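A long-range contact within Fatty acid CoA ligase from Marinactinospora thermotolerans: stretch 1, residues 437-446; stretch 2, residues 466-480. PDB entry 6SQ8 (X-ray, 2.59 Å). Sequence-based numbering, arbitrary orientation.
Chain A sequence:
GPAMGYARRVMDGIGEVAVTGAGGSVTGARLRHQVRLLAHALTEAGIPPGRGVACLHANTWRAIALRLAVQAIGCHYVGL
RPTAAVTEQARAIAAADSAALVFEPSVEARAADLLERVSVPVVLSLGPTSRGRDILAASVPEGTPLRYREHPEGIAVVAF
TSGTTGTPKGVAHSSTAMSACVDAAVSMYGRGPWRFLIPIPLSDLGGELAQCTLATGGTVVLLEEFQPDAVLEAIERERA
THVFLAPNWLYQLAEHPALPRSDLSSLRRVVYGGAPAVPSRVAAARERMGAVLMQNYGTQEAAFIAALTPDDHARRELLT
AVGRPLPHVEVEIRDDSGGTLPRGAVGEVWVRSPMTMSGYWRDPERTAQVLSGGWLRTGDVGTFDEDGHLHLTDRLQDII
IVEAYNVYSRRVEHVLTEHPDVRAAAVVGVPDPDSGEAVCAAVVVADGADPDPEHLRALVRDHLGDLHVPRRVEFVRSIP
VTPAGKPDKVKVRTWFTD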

# COMPACT_ATOMS: atom_id res chain seq x y z
N GLU A 437 24.23 -12.85 16.62
CA GLU A 437 24.17 -11.68 15.76
C GLU A 437 24.34 -10.45 16.65
O GLU A 437 23.99 -10.46 17.82
CB GLU A 437 22.84 -11.59 15.00
CG GLU A 437 22.82 -12.39 13.71
CD GLU A 437 21.49 -12.26 12.96
OE1 GLU A 437 20.44 -12.81 13.43
OE2 GLU A 437 21.50 -11.57 11.91
N ALA A 438 24.87 -9.37 16.07
CA ALA A 438 25.07 -8.13 16.78
C ALA A 438 23.96 -7.15 16.38
O ALA A 438 23.77 -6.90 15.20
CB ALA A 438 26.43 -7.56 16.48
N VAL A 439 23.27 -6.61 17.38
CA VAL A 439 22.16 -5.70 17.18
C VAL A 439 22.71 -4.30 16.87
O VAL A 439 23.55 -3.78 17.59
CB VAL A 439 21.27 -5.69 18.43
CG1 VAL A 439 20.04 -4.81 18.24
CG2 VAL A 439 20.86 -7.11 18.84
N CYS A 440 22.24 -3.72 15.77
CA CYS A 440 22.69 -2.40 15.32
C CYS A 440 21.48 -1.49 15.10
O CYS A 440 20.46 -1.96 14.68
CB CYS A 440 23.48 -2.51 14.02
SG CYS A 440 24.93 -3.57 14.19
N ALA A 441 21.63 -0.20 15.37
CA ALA A 441 20.53 0.72 15.26
C ALA A 441 20.99 1.96 14.52
O ALA A 441 21.92 2.63 14.94
CB ALA A 441 20.00 1.07 16.62
N ALA A 442 20.33 2.24 13.40
CA ALA A 442 20.38 3.51 12.74
C ALA A 442 19.24 4.37 13.27
O ALA A 442 18.09 3.94 13.26
CB ALA A 442 20.24 3.32 11.26
N VAL A 443 19.56 5.59 13.72
CA VAL A 443 18.64 6.42 14.43
C VAL A 443 18.60 7.78 13.75
O VAL A 443 19.60 8.35 13.43
CB VAL A 443 19.05 6.54 15.91
CG1 VAL A 443 18.33 7.68 16.60
CG2 VAL A 443 18.81 5.23 16.64
N VAL A 444 17.38 8.27 13.52
CA VAL A 444 17.14 9.62 13.09
C VAL A 444 16.73 10.45 14.30
O VAL A 444 15.80 10.18 15.03
CB VAL A 444 16.07 9.69 11.99
CG1 VAL A 444 15.87 11.10 11.49
CG2 VAL A 444 16.42 8.76 10.84
N VAL A 445 17.47 11.53 14.46
CA VAL A 445 17.45 12.38 15.58
C VAL A 445 16.45 13.49 15.27
O VAL A 445 16.22 13.79 14.11
CB VAL A 445 18.89 12.87 15.78
CG1 VAL A 445 19.01 14.38 15.90
CG2 VAL A 445 19.56 12.13 16.91
N ALA A 446 15.89 14.11 16.31
CA ALA A 446 14.94 15.21 16.16
C ALA A 446 15.64 16.50 15.69
O ALA A 446 16.79 16.72 16.04
CB ALA A 446 14.23 15.43 17.47
N ASP A 466 19.03 -7.24 28.24
CA ASP A 466 20.40 -7.13 27.74
C ASP A 466 20.50 -7.50 26.26
O ASP A 466 21.23 -6.87 25.54
CB ASP A 466 21.38 -7.99 28.55
CG ASP A 466 21.73 -7.48 29.95
OD1 ASP A 466 22.06 -6.26 30.08
OD2 ASP A 466 21.71 -8.33 30.89
N LEU A 467 19.79 -8.54 25.82
CA LEU A 467 19.98 -9.10 24.49
C LEU A 467 19.55 -8.11 23.41
O LEU A 467 20.11 -8.12 22.30
CB LEU A 467 19.16 -10.38 24.35
CG LEU A 467 19.64 -11.60 25.13
CD1 LEU A 467 18.74 -12.79 24.83
CD2 LEU A 467 21.07 -11.96 24.77
N HIS A 468 18.56 -7.27 23.74
CA HIS A 468 17.96 -6.33 22.79
C HIS A 468 18.79 -5.07 22.57
O HIS A 468 18.52 -4.32 21.65
CB HIS A 468 16.55 -5.93 23.24
CG HIS A 468 15.61 -7.08 23.24
ND1 HIS A 468 15.61 -8.02 24.26
CD2 HIS A 468 14.67 -7.45 22.35
CE1 HIS A 468 14.68 -8.91 24.01
NE2 HIS A 468 14.10 -8.59 22.84
N VAL A 469 19.77 -4.82 23.44
CA VAL A 469 20.53 -3.59 23.42
C VAL A 469 21.40 -3.55 22.18
O VAL A 469 22.18 -4.47 21.92
CB VAL A 469 21.36 -3.36 24.70
CG1 VAL A 469 22.15 -2.07 24.61
CG2 VAL A 469 20.50 -3.36 25.96
N PRO A 470 21.30 -2.48 21.36
CA PRO A 470 22.17 -2.31 20.21
C PRO A 470 23.62 -2.02 20.64
O PRO A 470 23.83 -1.12 21.43
CB PRO A 470 21.63 -1.11 19.42
CG PRO A 470 20.44 -0.59 20.20
CD PRO A 470 20.32 -1.39 21.49
N ARG A 471 24.57 -2.78 20.09
CA ARG A 471 25.98 -2.55 20.29
C ARG A 471 26.40 -1.26 19.58
O ARG A 471 27.08 -0.44 20.15
CB ARG A 471 26.80 -3.75 19.80
CG ARG A 471 28.31 -3.56 19.91
CD ARG A 471 29.03 -4.88 20.13
NE ARG A 471 29.74 -5.33 18.96
CZ ARG A 471 30.21 -6.56 18.81
NH1 ARG A 471 29.59 -7.58 19.38
NH2 ARG A 471 31.31 -6.75 18.10
N ARG A 472 26.01 -1.12 18.32
CA ARG A 472 26.36 0.03 17.49
C ARG A 472 25.10 0.89 17.29
O ARG A 472 24.02 0.37 17.02
CB ARG A 472 26.96 -0.40 16.15
CG ARG A 472 28.19 -1.30 16.26
CD ARG A 472 29.35 -1.03 15.31
NE ARG A 472 29.41 0.37 14.87
CZ ARG A 472 29.35 0.78 13.60
NH1 ARG A 472 29.75 -0.04 12.63
NH2 ARG A 472 28.87 1.99 13.31
N VAL A 473 25.25 2.20 17.47
CA VAL A 473 24.23 3.19 17.23
C VAL A 473 24.80 4.25 16.29
O VAL A 473 25.77 4.90 16.64
CB VAL A 473 23.74 3.82 18.55
CG1 VAL A 473 22.76 4.96 18.31
CG2 VAL A 473 23.11 2.78 19.46
N GLU A 474 24.19 4.42 15.12
CA GLU A 474 24.62 5.37 14.11
C GLU A 474 23.51 6.40 13.89
O GLU A 474 22.37 6.02 13.63
CB GLU A 474 24.85 4.61 12.81
CG GLU A 474 26.26 4.09 12.70
CD GLU A 474 27.13 5.20 12.14
OE1 GLU A 474 26.72 5.82 11.11
OE2 GLU A 474 28.19 5.47 12.74
N PHE A 475 23.86 7.68 13.94
CA PHE A 475 22.91 8.74 13.67
C PHE A 475 22.96 9.08 12.18
O PHE A 475 24.01 9.31 11.63
CB PHE A 475 23.17 9.96 14.56
CG PHE A 475 23.02 9.71 16.04
CD1 PHE A 475 21.84 9.20 16.55
CD2 PHE A 475 24.05 9.96 16.93
CE1 PHE A 475 21.69 8.97 17.91
CE2 PHE A 475 23.90 9.72 18.29
CZ PHE A 475 22.72 9.23 18.77
N VAL A 476 21.79 9.12 11.54
CA VAL A 476 21.65 9.24 10.09
C VAL A 476 20.56 10.28 9.80
O VAL A 476 19.70 10.53 10.65
CB VAL A 476 21.32 7.87 9.47
CG1 VAL A 476 22.45 6.87 9.68
CG2 VAL A 476 20.03 7.29 10.03
N ARG A 477 20.60 10.88 8.60
CA ARG A 477 19.68 11.98 8.29
C ARG A 477 18.28 11.42 8.04
O ARG A 477 17.29 12.03 8.43
CB ARG A 477 20.20 12.90 7.18
CG ARG A 477 20.37 12.27 5.80
CD ARG A 477 20.93 13.30 4.83
NE ARG A 477 20.04 14.45 4.65
CZ ARG A 477 20.17 15.64 5.24
NH1 ARG A 477 21.18 15.88 6.06
NH2 ARG A 477 19.28 16.58 4.99
N SER A 478 18.20 10.22 7.45
CA SER A 478 16.90 9.55 7.24
C SER A 478 17.08 8.04 7.11
O SER A 478 18.19 7.56 6.91
CB SER A 478 16.22 10.10 6.02
OG SER A 478 16.85 9.63 4.85
N ILE A 479 15.97 7.32 7.24
CA ILE A 479 15.96 5.88 7.02
C ILE A 479 15.70 5.65 5.54
O ILE A 479 14.69 6.14 5.01
CB ILE A 479 14.90 5.18 7.90
CG1 ILE A 479 15.02 5.55 9.38
CG2 ILE A 479 14.97 3.68 7.70
CD1 ILE A 479 16.27 5.06 10.06
N PRO A 480 16.57 4.91 4.83
CA PRO A 480 16.36 4.64 3.41
C PRO A 480 15.08 3.80 3.22
O PRO A 480 14.80 2.91 4.02
CB PRO A 480 17.60 3.85 2.98
CG PRO A 480 18.07 3.22 4.26
CD PRO A 480 17.76 4.23 5.34

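Parallel β-strands pair by a simple rule: one strand offers the N-H and C=O of alternate residues, and these reach partners that flank a single residue on its neighbour. The contact between the strand containing Cys440 to Val443 and the one containing Arg472 to Phe475 is a clear example. Ala441 lies beside Val473 and bonds to the residues before and after it: its N donates to Arg472 O (3.0 Å), and its O accepts from Glu474 N (2.9 Å). Val443 repeats the pattern around Phe475, with Val443 N to Glu474 O at 2.8 Å and Val476 N to Val443 O at 3.0 Å. At the N-terminal end, Arg471 N reaches Val439 O at 2.9 Å, but its N-H...O angle of 136° is more bent than the 153-168° of the other four.

The same carbonyls also receive CA-H groups. Val473 CA lies 3.3 Å from Ala441 O, and Ala442 CA is 3.3 Å from Glu474 O, so each oxygen serves an amide and a neighbouring CA-H.

Apolar packing follows the alternation of side chains. On the face carrying Ala441, Val443, Val473 and Phe475, Val443 CG1 meets the edge of the Phe475 ring, 3.8 Å from CE1, while Val445 CG2 approaches Phe475 CD1 at 3.7 Å. Ala441 CB rests 3.9 Å from Pro470 CB. Beyond the paired segment, Val444 CG2 touches Val476 CG2 at 4.0 Å and Ile479 CD1 at 3.8 Å, extending the contact as far as Ile479.

Charged groups contribute differently. Arg472 and Glu474 share the other face with Cys440 and Ala442, yet their side-chain ends lead away from the first strand; within their own stretch they form a salt bridge, Arg472 NH2 to Glu474 OE2, at 3.6 Å. No salt bridge crosses between the stretches, whose polar links are all backbone hydrogen bonds.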